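Local coordinates for protein glycoside Hydrolase (Bacteroides uniformis, PDB 5T99) that probably hydrolyses galactosidic bonds in agarose-derived oligosaccharides, as a family 2 glycoside hydrolase that holds d-galacto-isofagomine in its active-site pocket, at residues A[373-378]-A[418-423]; A[445-450]-A[465-470]; A[395-400]-A[435-440]; A[350-355]-A[367-372]. All coordinates share one frame; numbering follows the deposited sequence. Where two conformers were deposited one is given.

Contact 1 of 4, residues A[373-378]-A[418-423]; sequences DEWTKA and ILEQSD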
loop_
_atom_site.group_PDB
_atom_site.type_symbol
_atom_site.label_atom_id
_atom_site.label_comp_id
_atom_site.label_asym_id
_atom_site.label_seq_id
_atom_site.Cartn_x
_atom_site.Cartn_y
_atom_site.Cartn_z
ATOM N N ASP A 373 -0.489 -10.361 -12.000
ATOM C CA ASP A 373 -0.453 -11.632 -11.258
ATOM C C ASP A 373 -0.501 -12.862 -12.178
ATOM O O ASP A 373 -0.171 -13.970 -11.745
ATOM C CB ASP A 373 -1.604 -11.677 -10.247
ATOM C CG ASP A 373 -1.599 -12.932 -9.406
ATOM O OD1 ASP A 373 -0.563 -13.220 -8.759
ATOM O OD2 ASP A 373 -2.634 -13.639 -9.397
ATOM N N GLU A 374 -0.915 -12.681 -13.428
ATOM C CA GLU A 374 -0.828 -13.754 -14.441
ATOM C C GLU A 374 -0.656 -13.146 -15.832
ATOM O O GLU A 374 -1.002 -11.988 -16.040
ATOM C CB GLU A 374 -2.072 -14.655 -14.391
ATOM C CG GLU A 374 -3.377 -13.944 -14.713
ATOM C CD GLU A 374 -4.599 -14.847 -14.611
ATOM O OE1 GLU A 374 -4.775 -15.505 -13.579
ATOM O OE2 GLU A 374 -5.401 -14.882 -15.557
ATOM N N TRP A 375 -0.123 -13.926 -16.773
ATOM C CA TRP A 375 0.141 -13.416 -18.115
ATOM C C TRP A 375 -0.812 -14.044 -19.119
ATOM O O TRP A 375 -1.967 -13.654 -19.139
ATOM C CB TRP A 375 1.609 -13.596 -18.503
ATOM C CG TRP A 375 2.578 -12.840 -17.664
ATOM C CD1 TRP A 375 2.322 -11.774 -16.847
ATOM C CD2 TRP A 375 3.987 -13.080 -17.585
ATOM N NE1 TRP A 375 3.483 -11.347 -16.251
ATOM C CE2 TRP A 375 4.522 -12.127 -16.687
ATOM C CE3 TRP A 375 4.852 -14.010 -18.187
ATOM C CZ2 TRP A 375 5.875 -12.081 -16.369
ATOM C CZ3 TRP A 375 6.196 -13.958 -17.878
ATOM C CH2 TRP A 375 6.698 -12.998 -16.972
ATOM N N THR A 376 -0.350 -14.992 -19.946
ATOM C CA THR A 376 -1.226 -15.658 -20.923
ATOM C C THR A 376 -1.913 -16.879 -20.329
ATOM O O THR A 376 -2.964 -17.259 -20.815
ATOM C CB THR A 376 -0.483 -16.090 -22.214
ATOM O OG1 THR A 376 0.385 -17.205 -21.948
ATOM C CG2 THR A 376 0.317 -14.921 -22.804
ATOM N N LYS A 377 -1.309 -17.492 -19.308
ATOM C CA LYS A 377 -1.843 -18.707 -18.661
ATOM C C LYS A 377 -2.628 -18.341 -17.395
ATOM O O LYS A 377 -2.112 -17.641 -16.519
ATOM C CB LYS A 377 -0.708 -19.660 -18.268
ATOM C CG LYS A 377 0.102 -20.244 -19.418
ATOM C CD LYS A 377 -0.626 -21.385 -20.124
ATOM C CE LYS A 377 0.303 -22.550 -20.494
ATOM N NZ LYS A 377 1.145 -22.233 -21.675
ATOM N N ALA A 378 -3.855 -18.858 -17.300
ATOM C CA ALA A 378 -4.800 -18.535 -16.213
ATOM C C ALA A 378 -4.452 -19.178 -14.874
ATOM O O ALA A 378 -4.192 -20.373 -14.809
ATOM C CB ALA A 378 -6.203 -18.974 -16.614
ATOM N N ILE A 418 4.004 -16.387 -12.123
ATOM C CA ILE A 418 3.289 -16.674 -13.367
ATOM C C ILE A 418 3.499 -18.111 -13.854
ATOM O O ILE A 418 4.577 -18.675 -13.688
ATOM C CB ILE A 418 3.596 -15.641 -14.482
ATOM C CG1 ILE A 418 5.037 -15.753 -15.047
ATOM C CG2 ILE A 418 3.213 -14.241 -14.017
ATOM C CD1 ILE A 418 6.211 -15.396 -14.156
ATOM N N LEU A 419 2.457 -18.702 -14.439
ATOM C CA LEU A 419 2.500 -20.121 -14.855
ATOM C C LEU A 419 3.507 -20.410 -15.989
ATOM O O LEU A 419 3.997 -21.542 -16.121
ATOM C CB LEU A 419 1.097 -20.621 -15.226
ATOM C CG LEU A 419 0.247 -21.135 -14.052
ATOM C CD1 LEU A 419 0.338 -20.252 -12.810
ATOM C CD2 LEU A 419 -1.203 -21.304 -14.486
ATOM N N GLU A 420 3.845 -19.370 -16.757
ATOM C CA GLU A 420 4.852 -19.447 -17.817
ATOM C C GLU A 420 6.245 -19.865 -17.311
ATOM O O GLU A 420 7.073 -20.299 -18.108
ATOM C CB GLU A 420 4.936 -18.115 -18.600
ATOM C CG GLU A 420 3.741 -17.817 -19.516
ATOM C CD GLU A 420 2.487 -17.272 -18.812
ATOM O OE1 GLU A 420 2.442 -17.181 -17.553
ATOM O OE2 GLU A 420 1.515 -16.931 -19.525
ATOM N N GLN A 421 6.500 -19.766 -16.005
ATOM C CA GLN A 421 7.700 -20.361 -15.403
ATOM C C GLN A 421 7.930 -21.833 -15.802
ATOM O O GLN A 421 9.080 -22.256 -15.985
ATOM C CB GLN A 421 7.624 -20.301 -13.875
ATOM C CG GLN A 421 7.762 -18.926 -13.255
ATOM C CD GLN A 421 7.421 -18.978 -11.789
ATOM O OE1 GLN A 421 8.306 -19.065 -10.936
ATOM N NE2 GLN A 421 6.133 -18.992 -11.487
ATOM N N SER A 422 6.846 -22.607 -15.909
ATOM C CA SER A 422 6.950 -24.015 -16.316
ATOM C C SER A 422 6.784 -24.323 -17.834
ATOM O O SER A 422 6.954 -25.471 -18.207
ATOM C CB SER A 422 6.023 -24.906 -15.459
ATOM O OG SER A 422 4.658 -24.640 -15.723
ATOM N N ASP A 423 6.444 -23.334 -18.678
ATOM C CA ASP A 423 6.526 -23.491 -20.159
ATOM C C ASP A 423 8.002 -23.456 -20.538
ATOM O O ASP A 423 8.593 -22.386 -20.723
ATOM C CB ASP A 423 5.730 -22.409 -20.932
ATOM C CG ASP A 423 5.718 -22.625 -22.490
ATOM O OD1 ASP A 423 6.449 -23.483 -23.049
ATOM O OD2 ASP A 423 4.950 -21.909 -23.177
HETATM O O HOH W 1 0.400 -16.640 -15.919
#
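Glu374 and Ile418 bring their CA atoms within 5.2 Å of each other, where an irregular loop passes the start of a short 3-10 turn, 419-421. Both pieces are beta-alpha loops of the TIM barrel, following the neighbouring strands 366-370 and 409-416, and they illustrate how adjacent barrel loops can be joined largely through one acidic group. Glu420 OE2 accepts from three donors of the facing loop. Thr376 N, at 2.7 Å, and Lys377 N both come to its syn side, tilted out of the carboxylate plane, while Thr376 OG1, also at 2.7 Å, takes the anti lone pair. The hydroxyl of Thr376 lies between its own backbone N and carbonyl carbon (chi1 72°), close enough to that N for both to meet one oxygen. With an alanine here in place of Glu420, these three donors would probably lose their common acceptor and the loop at Thr376 would be freer to shift. Alongside, Ile418 CG1 sits over the Trp375 indole face, 3.5 Å from the centroid of its six-membered ring, a CH-pi contact almost on the ring normal. The indole NE1 is turned to Ile414 O. A water completes the join: it donates to Lys377 O and, at 2.7 Å, to Glu420 OE1, and accepts from Trp375 N and Leu419 N.

Contact 2 of 4, residues A[445-450]-A[465-470]; sequences RPSTCG and QVDIAG. With EDO (1,2-ethanediol), chain J.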
loop_
_atom_site.group_PDB
_atom_site.type_symbol
_atom_site.label_atom_id
_atom_site.label_comp_id
_atom_site.label_asym_id
_atom_site.label_seq_id
_atom_site.Cartn_x
_atom_site.Cartn_y
_atom_site.Cartn_z
ATOM N N ARG A 445 15.368 2.392 -14.149
ATOM C CA ARG A 445 14.958 1.471 -13.098
ATOM C C ARG A 445 14.956 0.057 -13.655
ATOM O O ARG A 445 14.472 -0.157 -14.765
ATOM C CB ARG A 445 13.549 1.807 -12.625
ATOM C CG ARG A 445 13.417 3.126 -11.876
ATOM C CD ARG A 445 11.976 3.333 -11.435
ATOM N NE ARG A 445 11.735 4.635 -10.816
ATOM C CZ ARG A 445 11.566 5.790 -11.460
ATOM N NH1 ARG A 445 11.615 5.867 -12.786
ATOM N NH2 ARG A 445 11.351 6.899 -10.753
ATOM N N PRO A 446 15.498 -0.912 -12.896
ATOM C CA PRO A 446 15.528 -2.293 -13.388
ATOM C C PRO A 446 14.179 -2.991 -13.392
ATOM O O PRO A 446 13.304 -2.650 -12.595
ATOM C CB PRO A 446 16.467 -2.993 -12.404
ATOM C CG PRO A 446 16.388 -2.176 -11.170
ATOM C CD PRO A 446 16.299 -0.773 -11.661
ATOM N N SER A 447 14.026 -3.955 -14.301
ATOM C CA SER A 447 12.897 -4.874 -14.285
ATOM C C SER A 447 13.176 -6.013 -13.313
ATOM O O SER A 447 14.324 -6.362 -13.045
ATOM C CB SER A 447 12.668 -5.449 -15.676
ATOM O OG SER A 447 13.790 -6.193 -16.121
ATOM N N THR A 448 12.111 -6.609 -12.803
ATOM C CA THR A 448 12.216 -7.763 -11.930
ATOM C C THR A 448 10.959 -8.618 -12.076
ATOM O O THR A 448 10.044 -8.279 -12.839
ATOM C CB THR A 448 12.433 -7.310 -10.465
ATOM O OG1 THR A 448 12.764 -8.426 -9.622
ATOM C CG2 THR A 448 11.197 -6.610 -9.930
ATOM N N CYS A 449 10.934 -9.729 -11.342
ATOM C CA CYS A 449 9.823 -10.670 -11.368
ATOM C C CYS A 449 9.928 -11.562 -10.137
ATOM O O CYS A 449 11.032 -11.791 -9.627
ATOM C CB CYS A 449 9.864 -11.505 -12.661
ATOM S SG CYS A 449 8.348 -12.411 -13.056
ATOM N N GLY A 450 8.786 -12.046 -9.652
ATOM C CA GLY A 450 8.736 -12.900 -8.450
ATOM C C GLY A 450 8.538 -14.355 -8.827
ATOM O O GLY A 450 7.460 -14.722 -9.302
ATOM N N GLN A 465 15.831 -12.870 -18.257
ATOM C CA GLN A 465 15.197 -11.861 -19.108
ATOM C C GLN A 465 14.860 -10.571 -18.379
ATOM O O GLN A 465 14.529 -9.591 -19.014
ATOM C CB GLN A 465 13.907 -12.414 -19.708
ATOM C CG GLN A 465 14.073 -13.686 -20.509
ATOM C CD GLN A 465 15.065 -13.552 -21.651
ATOM O OE1 GLN A 465 15.141 -12.525 -22.323
ATOM N NE2 GLN A 465 15.837 -14.598 -21.862
ATOM N N VAL A 466 14.894 -10.586 -17.054
ATOM C CA VAL A 466 14.724 -9.378 -16.250
ATOM C C VAL A 466 16.078 -9.034 -15.675
ATOM O O VAL A 466 17.002 -9.866 -15.690
ATOM C CB VAL A 466 13.662 -9.522 -15.122
ATOM C CG1 VAL A 466 12.272 -9.563 -15.723
ATOM C CG2 VAL A 466 13.892 -10.753 -14.251
ATOM N N ASP A 467 16.197 -7.804 -15.191
ATOM C CA ASP A 467 17.453 -7.311 -14.636
ATOM C C ASP A 467 17.804 -7.957 -13.280
ATOM O O ASP A 467 18.978 -8.225 -12.999
ATOM C CB ASP A 467 17.408 -5.776 -14.494
ATOM C CG ASP A 467 17.324 -5.055 -15.831
ATOM O OD1 ASP A 467 18.144 -5.340 -16.729
ATOM O OD2 ASP A 467 16.445 -4.180 -15.977
ATOM N N ILE A 468 16.795 -8.171 -12.437
ATOM C CA ILE A 468 16.998 -8.688 -11.077
ATOM C C ILE A 468 15.944 -9.760 -10.807
ATOM O O ILE A 468 14.741 -9.517 -10.982
ATOM C CB ILE A 468 16.901 -7.573 -10.008
ATOM C CG1 ILE A 468 17.908 -6.432 -10.286
ATOM C CG2 ILE A 468 17.181 -8.137 -8.621
ATOM C CD1 ILE A 468 17.659 -5.168 -9.486
ATOM N N ALA A 469 16.404 -10.940 -10.384
ATOM C CA ALA A 469 15.522 -12.081 -10.122
ATOM C C ALA A 469 15.068 -12.122 -8.651
ATOM O O ALA A 469 15.901 -12.103 -7.729
ATOM C CB ALA A 469 16.227 -13.382 -10.491
ATOM N N GLY A 470 13.752 -12.177 -8.445
ATOM C CA GLY A 470 13.180 -12.388 -7.123
ATOM C C GLY A 470 12.756 -13.835 -6.916
ATOM O O GLY A 470 12.102 -14.405 -7.781
HETATM C C1 EDO J . 13.016 9.958 -10.785
HETATM O O1 EDO J . 12.347 9.720 -12.050
HETATM C C2 EDO J . 12.807 11.384 -10.260
HETATM O O2 EDO J . 12.085 11.419 -9.010
#
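Ser447 and Asp467 clasp each other at the tight end of this contact. Asp467 OD2 receives Ser447 N at 3.0 Å on its anti side, only 15° out of the carboxylate plane, and in return Asp467 N donates to Ser447 OG at 3.0 Å. With chi1 at 62° the serine hydroxyl folds back over its own main chain and also lies against Val466 CA. Ser447 O takes Ile468 N at 3.1 Å. With an alanine at Asp467, Ser447 N would probably be left without this acceptor, and Pro446 CA without the OD2 oxygen packed 3.3 Å from it. The two chains run on as parallel neighbours of the TIM barrel, strands 447-451 and 468-472 of one beta-alpha-beta unit, with Gly470 N donating to Cys449 O at 3.0 Å. Thr448 OG1 donates to Ile468 O at 2.6 Å from above the carbonyl plane, and it has Tyr491 OH as a further partner. Packing is looser between Val466 and Cys449, where CG1 stays 4.4 Å from CB. Asp467, partly exposed, forms the open edge, and with Pro446 and the buried Ile468 it packs against Phe295. Arg445, itself buried, leads away from the contact to Asp442 and several backbone carbonyls, and its NH2 makes a weak bond to an ethanediol.

Contact 3 of 4, residues A[395-400]-A[435-440]; sequences DLTSLI and ADICRE. With EDO (1,2-ethanediol), chain L.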
loop_
_atom_site.group_PDB
_atom_site.type_symbol
_atom_site.label_atom_id
_atom_site.label_comp_id
_atom_site.label_asym_id
_atom_site.label_seq_id
_atom_site.Cartn_x
_atom_site.Cartn_y
_atom_site.Cartn_z
ATOM N N ASP A 395 -1.347 -1.617 -20.678
ATOM C CA ASP A 395 -1.369 -1.514 -19.219
ATOM C C ASP A 395 0.015 -1.325 -18.596
ATOM O O ASP A 395 0.166 -0.524 -17.673
ATOM C CB ASP A 395 -2.111 -2.698 -18.573
ATOM C CG ASP A 395 -3.620 -2.567 -18.682
ATOM O OD1 ASP A 395 -4.122 -1.421 -18.537
ATOM O OD2 ASP A 395 -4.302 -3.603 -18.919
ATOM N N LEU A 396 1.011 -2.048 -19.088
ATOM C CA LEU A 396 2.353 -1.886 -18.557
ATOM C C LEU A 396 2.915 -0.515 -18.950
ATOM O O LEU A 396 3.577 0.148 -18.137
ATOM C CB LEU A 396 3.277 -2.999 -19.024
ATOM C CG LEU A 396 4.722 -2.909 -18.534
ATOM C CD1 LEU A 396 4.790 -2.929 -17.017
ATOM C CD2 LEU A 396 5.520 -4.052 -19.111
ATOM N N THR A 397 2.650 -0.099 -20.187
ATOM C CA THR A 397 3.001 1.236 -20.622
ATOM C C THR A 397 2.325 2.280 -19.729
ATOM O O THR A 397 2.986 3.201 -19.254
ATOM C CB THR A 397 2.669 1.470 -22.108
ATOM O OG1 THR A 397 3.491 0.614 -22.910
ATOM C CG2 THR A 397 2.911 2.953 -22.526
ATOM N N SER A 398 1.033 2.108 -19.473
ATOM C CA SER A 398 0.281 3.041 -18.611
ATOM C C SER A 398 0.846 3.123 -17.190
ATOM O O SER A 398 0.922 4.210 -16.618
ATOM C CB SER A 398 -1.200 2.661 -18.555
ATOM O OG SER A 398 -1.899 3.564 -17.727
ATOM N N LEU A 399 1.251 1.984 -16.634
ATOM C CA LEU A 399 1.874 1.942 -15.317
ATOM C C LEU A 399 3.189 2.748 -15.273
ATOM O O LEU A 399 3.413 3.556 -14.377
ATOM C CB LEU A 399 2.145 0.489 -14.915
ATOM C CG LEU A 399 3.003 0.257 -13.666
ATOM C CD1 LEU A 399 2.276 0.805 -12.443
ATOM C CD2 LEU A 399 3.356 -1.216 -13.509
ATOM N N ILE A 400 4.070 2.494 -16.229
ATOM C CA ILE A 400 5.386 3.127 -16.229
ATOM C C ILE A 400 5.267 4.635 -16.500
ATOM O O ILE A 400 5.941 5.427 -15.850
ATOM C CB ILE A 400 6.336 2.415 -17.207
ATOM C CG1 ILE A 400 6.643 1.012 -16.668
ATOM C CG2 ILE A 400 7.627 3.205 -17.403
ATOM C CD1 ILE A 400 7.296 0.093 -17.670
ATOM N N ALA A 435 9.814 -7.302 -20.188
ATOM C CA ALA A 435 11.060 -6.663 -19.803
ATOM C C ALA A 435 11.542 -5.652 -20.845
ATOM O O ALA A 435 12.109 -4.630 -20.469
ATOM C CB ALA A 435 12.134 -7.698 -19.536
ATOM N N ASP A 436 11.339 -5.935 -22.139
ATOM C CA ASP A 436 11.759 -4.998 -23.196
ATOM C C ASP A 436 10.992 -3.683 -23.132
ATOM O O ASP A 436 11.586 -2.629 -23.298
ATOM C CB ASP A 436 11.631 -5.607 -24.595
ATOM C CG ASP A 436 12.638 -6.716 -24.858
ATOM O OD1 ASP A 436 13.629 -6.848 -24.099
ATOM O OD2 ASP A 436 12.419 -7.477 -25.836
ATOM N N ILE A 437 9.687 -3.760 -22.863
ATOM C CA ILE A 437 8.841 -2.576 -22.636
ATOM C C ILE A 437 9.323 -1.749 -21.441
ATOM O O ILE A 437 9.349 -0.525 -21.529
ATOM C CB ILE A 437 7.365 -2.969 -22.456
ATOM C CG1 ILE A 437 6.792 -3.474 -23.781
ATOM C CG2 ILE A 437 6.524 -1.800 -21.955
ATOM C CD1 ILE A 437 5.636 -4.436 -23.579
ATOM N N CYS A 438 9.709 -2.406 -20.347
ATOM C CA CYS A 438 10.329 -1.701 -19.211
ATOM C C CYS A 438 11.581 -0.925 -19.641
ATOM O O CYS A 438 11.735 0.255 -19.302
ATOM C CB CYS A 438 10.681 -2.653 -18.067
ATOM S SG CYS A 438 9.259 -3.423 -17.268
ATOM N N ARG A 439 12.447 -1.597 -20.398
ATOM C CA ARG A 439 13.702 -1.016 -20.865
ATOM C C ARG A 439 13.492 0.115 -21.866
ATOM O O ARG A 439 14.233 1.086 -21.851
ATOM C CB ARG A 439 14.627 -2.088 -21.468
ATOM C CG ARG A 439 16.077 -1.616 -21.564
ATOM C CD ARG A 439 17.052 -2.653 -22.118
ATOM N NE ARG A 439 16.876 -3.994 -21.545
ATOM C CZ ARG A 439 16.187 -4.994 -22.102
ATOM N NH1 ARG A 439 15.570 -4.862 -23.278
ATOM N NH2 ARG A 439 16.098 -6.147 -21.468
ATOM N N GLU A 440 12.489 -0.026 -22.732
ATOM C CA GLU A 440 12.169 0.994 -23.737
ATOM C C GLU A 440 11.634 2.242 -23.047
ATOM O O GLU A 440 12.075 3.337 -23.375
ATOM C CB GLU A 440 11.225 0.427 -24.835
ATOM C CG GLU A 440 10.121 1.326 -25.436
ATOM C CD GLU A 440 9.011 0.503 -26.156
ATOM O OE1 GLU A 440 9.360 -0.449 -26.910
ATOM O OE2 GLU A 440 7.788 0.780 -25.958
HETATM C C1 EDO L . 14.836 6.237 -23.039
HETATM O O1 EDO L . 14.030 5.259 -23.701
HETATM C C2 EDO L . 13.964 7.184 -22.223
HETATM O O2 EDO L . 12.812 7.570 -22.972
HETATM O O HOH W 2 4.713 1.318 -25.170
#
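Leu396 and Ile437 carry the apolar part of this helix pairing. The gamma methyl CG2 of Ile437 lies 3.8 Å from Leu396 CD2, with the two side chains set at a slant. The side chains of Thr397 and Ile437 cross at about a right angle, with Thr397 OG1 4.0 Å from Ile437 CG2. That methyl can serve both neighbours because it projects opposite the backbone N while CG1 takes the place beside that N (chi1 -69°). One turn on, the tip of Ile400 does the touching: its CD1 rests 3.8 Å from Cys438 CA and 4.0 Å from Cys438 SG. Cys438 SG borders both Ile400 CD1 and Leu396 CD2, the latter at 4.2 Å.

These are helices 388-403 and 427-441, consecutive outer helices of the TIM barrel; the axes of their segments 395-400 and 435-440 are inclined at 34° and approach to 10.2 Å. Strand 409-416 of the barrel touches both: Trp412 meets Ile400 and Cys438.

Polar links between the helices are indirect. A water donates to Thr397 OG1 at 2.7 Å and also to Glu440 OE2, bridging the helices beside the exposed Glu440; Thr397 OG1 is further bonded to Lys393 O within its own helix.

Ionic bonding stays within helix 427-441. Arg439 NH1 meets Asp436 OD1 at 2.9 Å, with the oxygen near the guanidinium plane but the donor well above the carboxylate plane, and Asp436 OD2 pairs with Lys432. Beyond this, Glu440 O accepts from an ethanediol hydroxyl, O1.

Contact 4 of 4, residues A[350-355]-A[367-372]; sequences NPPSPE and VLDEAF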
loop_
_atom_site.group_PDB
_atom_site.type_symbol
_atom_site.label_atom_id
_atom_site.label_comp_id
_atom_site.label_asym_id
_atom_site.label_seq_id
_atom_site.Cartn_x
_atom_site.Cartn_y
_atom_site.Cartn_z
ATOM N N ASN A 350 -0.025 -5.790 -8.390
ATOM C CA ASN A 350 -0.772 -4.846 -9.203
ATOM C C ASN A 350 -0.317 -3.434 -8.891
ATOM O O ASN A 350 0.246 -3.188 -7.820
ATOM C CB ASN A 350 -2.281 -4.933 -8.916
ATOM C CG ASN A 350 -2.602 -4.879 -7.431
ATOM O OD1 ASN A 350 -2.724 -5.911 -6.775
ATOM N ND2 ASN A 350 -2.712 -3.674 -6.887
ATOM N N PRO A 351 -0.573 -2.497 -9.811
ATOM C CA PRO A 351 -0.268 -1.109 -9.483
ATOM C C PRO A 351 -1.095 -0.609 -8.294
ATOM O O PRO A 351 -2.288 -0.904 -8.218
ATOM C CB PRO A 351 -0.664 -0.353 -10.756
ATOM C CG PRO A 351 -0.499 -1.355 -11.846
ATOM C CD PRO A 351 -0.912 -2.667 -11.233
ATOM N N PRO A 352 -0.468 0.148 -7.376
ATOM C CA PRO A 352 -1.210 0.768 -6.293
ATOM C C PRO A 352 -1.829 2.079 -6.755
ATOM O O PRO A 352 -1.752 2.432 -7.932
ATOM C CB PRO A 352 -0.130 1.013 -5.254
ATOM C CG PRO A 352 1.073 1.330 -6.075
ATOM C CD PRO A 352 0.959 0.527 -7.332
ATOM N N SER A 353 -2.460 2.792 -5.838
ATOM C CA SER A 353 -3.001 4.108 -6.149
ATOM C C SER A 353 -1.837 5.093 -6.252
ATOM O O SER A 353 -0.776 4.849 -5.665
ATOM C CB SER A 353 -3.941 4.547 -5.045
ATOM O OG SER A 353 -3.212 4.694 -3.857
ATOM N N PRO A 354 -2.010 6.196 -7.000
ATOM C CA PRO A 354 -0.974 7.237 -6.976
ATOM C C PRO A 354 -0.696 7.764 -5.562
ATOM O O PRO A 354 0.462 7.987 -5.199
ATOM C CB PRO A 354 -1.558 8.342 -7.859
ATOM C CG PRO A 354 -2.524 7.641 -8.763
ATOM C CD PRO A 354 -3.097 6.527 -7.941
ATOM N N GLU A 355 -1.756 7.913 -4.768
ATOM C CA GLU A 355 -1.653 8.457 -3.408
ATOM C C GLU A 355 -0.739 7.598 -2.547
ATOM O O GLU A 355 0.098 8.119 -1.789
ATOM C CB GLU A 355 -3.040 8.593 -2.748
ATOM C CG GLU A 355 -3.899 9.747 -3.288
ATOM C CD GLU A 355 -4.507 9.476 -4.658
ATOM O OE1 GLU A 355 -4.628 8.283 -5.048
ATOM O OE2 GLU A 355 -4.854 10.466 -5.352
ATOM N N VAL A 367 10.199 1.162 -3.468
ATOM C CA VAL A 367 9.054 0.412 -3.949
ATOM C C VAL A 367 9.349 -0.434 -5.201
ATOM O O VAL A 367 9.948 0.048 -6.164
ATOM C CB VAL A 367 7.874 1.352 -4.244
ATOM C CG1 VAL A 367 6.684 0.579 -4.804
ATOM C CG2 VAL A 367 7.468 2.112 -2.984
ATOM N N LEU A 368 8.897 -1.693 -5.161
ATOM C CA LEU A 368 8.808 -2.565 -6.323
ATOM C C LEU A 368 7.377 -2.479 -6.840
ATOM O O LEU A 368 6.447 -2.962 -6.193
ATOM C CB LEU A 368 9.151 -4.003 -5.952
ATOM C CG LEU A 368 10.631 -4.335 -5.756
ATOM C CD1 LEU A 368 11.285 -3.406 -4.749
ATOM C CD2 LEU A 368 10.816 -5.792 -5.340
ATOM N N ASP A 369 7.214 -1.868 -8.007
ATOM C CA ASP A 369 5.911 -1.505 -8.557
ATOM C C ASP A 369 5.513 -2.624 -9.522
ATOM O O ASP A 369 6.127 -2.772 -10.595
ATOM C CB ASP A 369 6.079 -0.162 -9.270
ATOM C CG ASP A 369 4.790 0.598 -9.482
ATOM O OD1 ASP A 369 3.687 0.060 -9.257
ATOM O OD2 ASP A 369 4.910 1.776 -9.920
ATOM N N GLU A 370 4.522 -3.434 -9.130
ATOM C CA GLU A 370 4.220 -4.713 -9.801
ATOM C C GLU A 370 2.970 -4.636 -10.679
ATOM O O GLU A 370 1.941 -4.143 -10.255
ATOM C CB GLU A 370 4.075 -5.836 -8.773
ATOM C CG GLU A 370 3.979 -7.236 -9.379
ATOM C CD GLU A 370 4.318 -8.334 -8.393
ATOM O OE1 GLU A 370 3.449 -8.696 -7.563
ATOM O OE2 GLU A 370 5.467 -8.835 -8.446
ATOM N N ALA A 371 3.066 -5.146 -11.900
ATOM C CA ALA A 371 2.023 -4.943 -12.900
ATOM C C ALA A 371 0.910 -5.995 -12.869
ATOM O O ALA A 371 -0.264 -5.626 -12.931
ATOM C CB ALA A 371 2.643 -4.896 -14.296
ATOM N N PHE A 372 1.281 -7.280 -12.795
ATOM C CA PHE A 372 0.360 -8.388 -13.088
ATOM C C PHE A 372 0.581 -9.595 -12.193
ATOM O O PHE A 372 1.696 -9.842 -11.722
ATOM C CB PHE A 372 0.520 -8.880 -14.536
ATOM C CG PHE A 372 0.432 -7.797 -15.576
ATOM C CD1 PHE A 372 -0.713 -7.035 -15.704
ATOM C CD2 PHE A 372 1.496 -7.557 -16.438
ATOM C CE1 PHE A 372 -0.796 -6.034 -16.663
ATOM C CE2 PHE A 372 1.422 -6.562 -17.401
ATOM C CZ PHE A 372 0.272 -5.795 -17.519
#
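Pro352 meets Asp369 on a slant, its ring carbon CD coming 3.4 Å from Asp369 OD1. The aspartate reaches it because CG is turned beside its own carbonyl carbon (chi1 -160°), which brings OD1 up to the two prolines; Pro351 CA lies a little farther off, 4.1 Å from the same oxygen. A ring carbon next to a proline nitrogen is slightly polarised, so the approach is probably mildly favourable for a buried carboxylate.

Pro351 turns a different part to the strand end. Its CD stands beside a carbonyl oxygen, 3.5 Å from Ala371 O. A proline nitrogen has no hydrogen to give, and no hydrogen bond spans the two segments: the fit is one of ring carbons against oxygens. Pro351 also packs on Leu399 and Arg402.

Asn350 directs its side chain away from the strand and folds back on its own segment. ND2 donates to Pro351 O at 3.1 Å, a nearly straight bond (166°) that lies in the amide plane but comes from well above the carbonyl plane. Of the Glu370 side chain, in contrast, CB comes nearest Asn350, 4.1 Å from its backbone N; the extended chain carries its carboxylate off to His349 ND1, Arg346 and Ser413.

Farther along, Ser353 is the N-cap of helix 354-363, its OG bonded to Phe356 N. This is the crossover of a beta-alpha-beta unit of the TIM barrel, with Glu370 acting in the second shell behind the pocket residue His349.

In the fold
Followed from the N terminus, contact 4 closes first, over the short excursion through helix 354-363. Contact 1 opens on the very next residue, Asp373, and spans helix 388-403 and strand 409-416. Contact 3 crosses it: 395-400 lies inside that loop, while 435-440 lies beyond its end. Contact 2 comes last, closing a short loop in series with the others. None nests within another. Together they tie loops, strands and outer helices of one TIM barrel. Leu399 packs on Pro351, Asp369 and Ala371, linking contacts 3 and 4; Ala435 joins contact 3 to contact 2; Cys449 meets Ile418 and Trp375, joining contact 2 to contact 1.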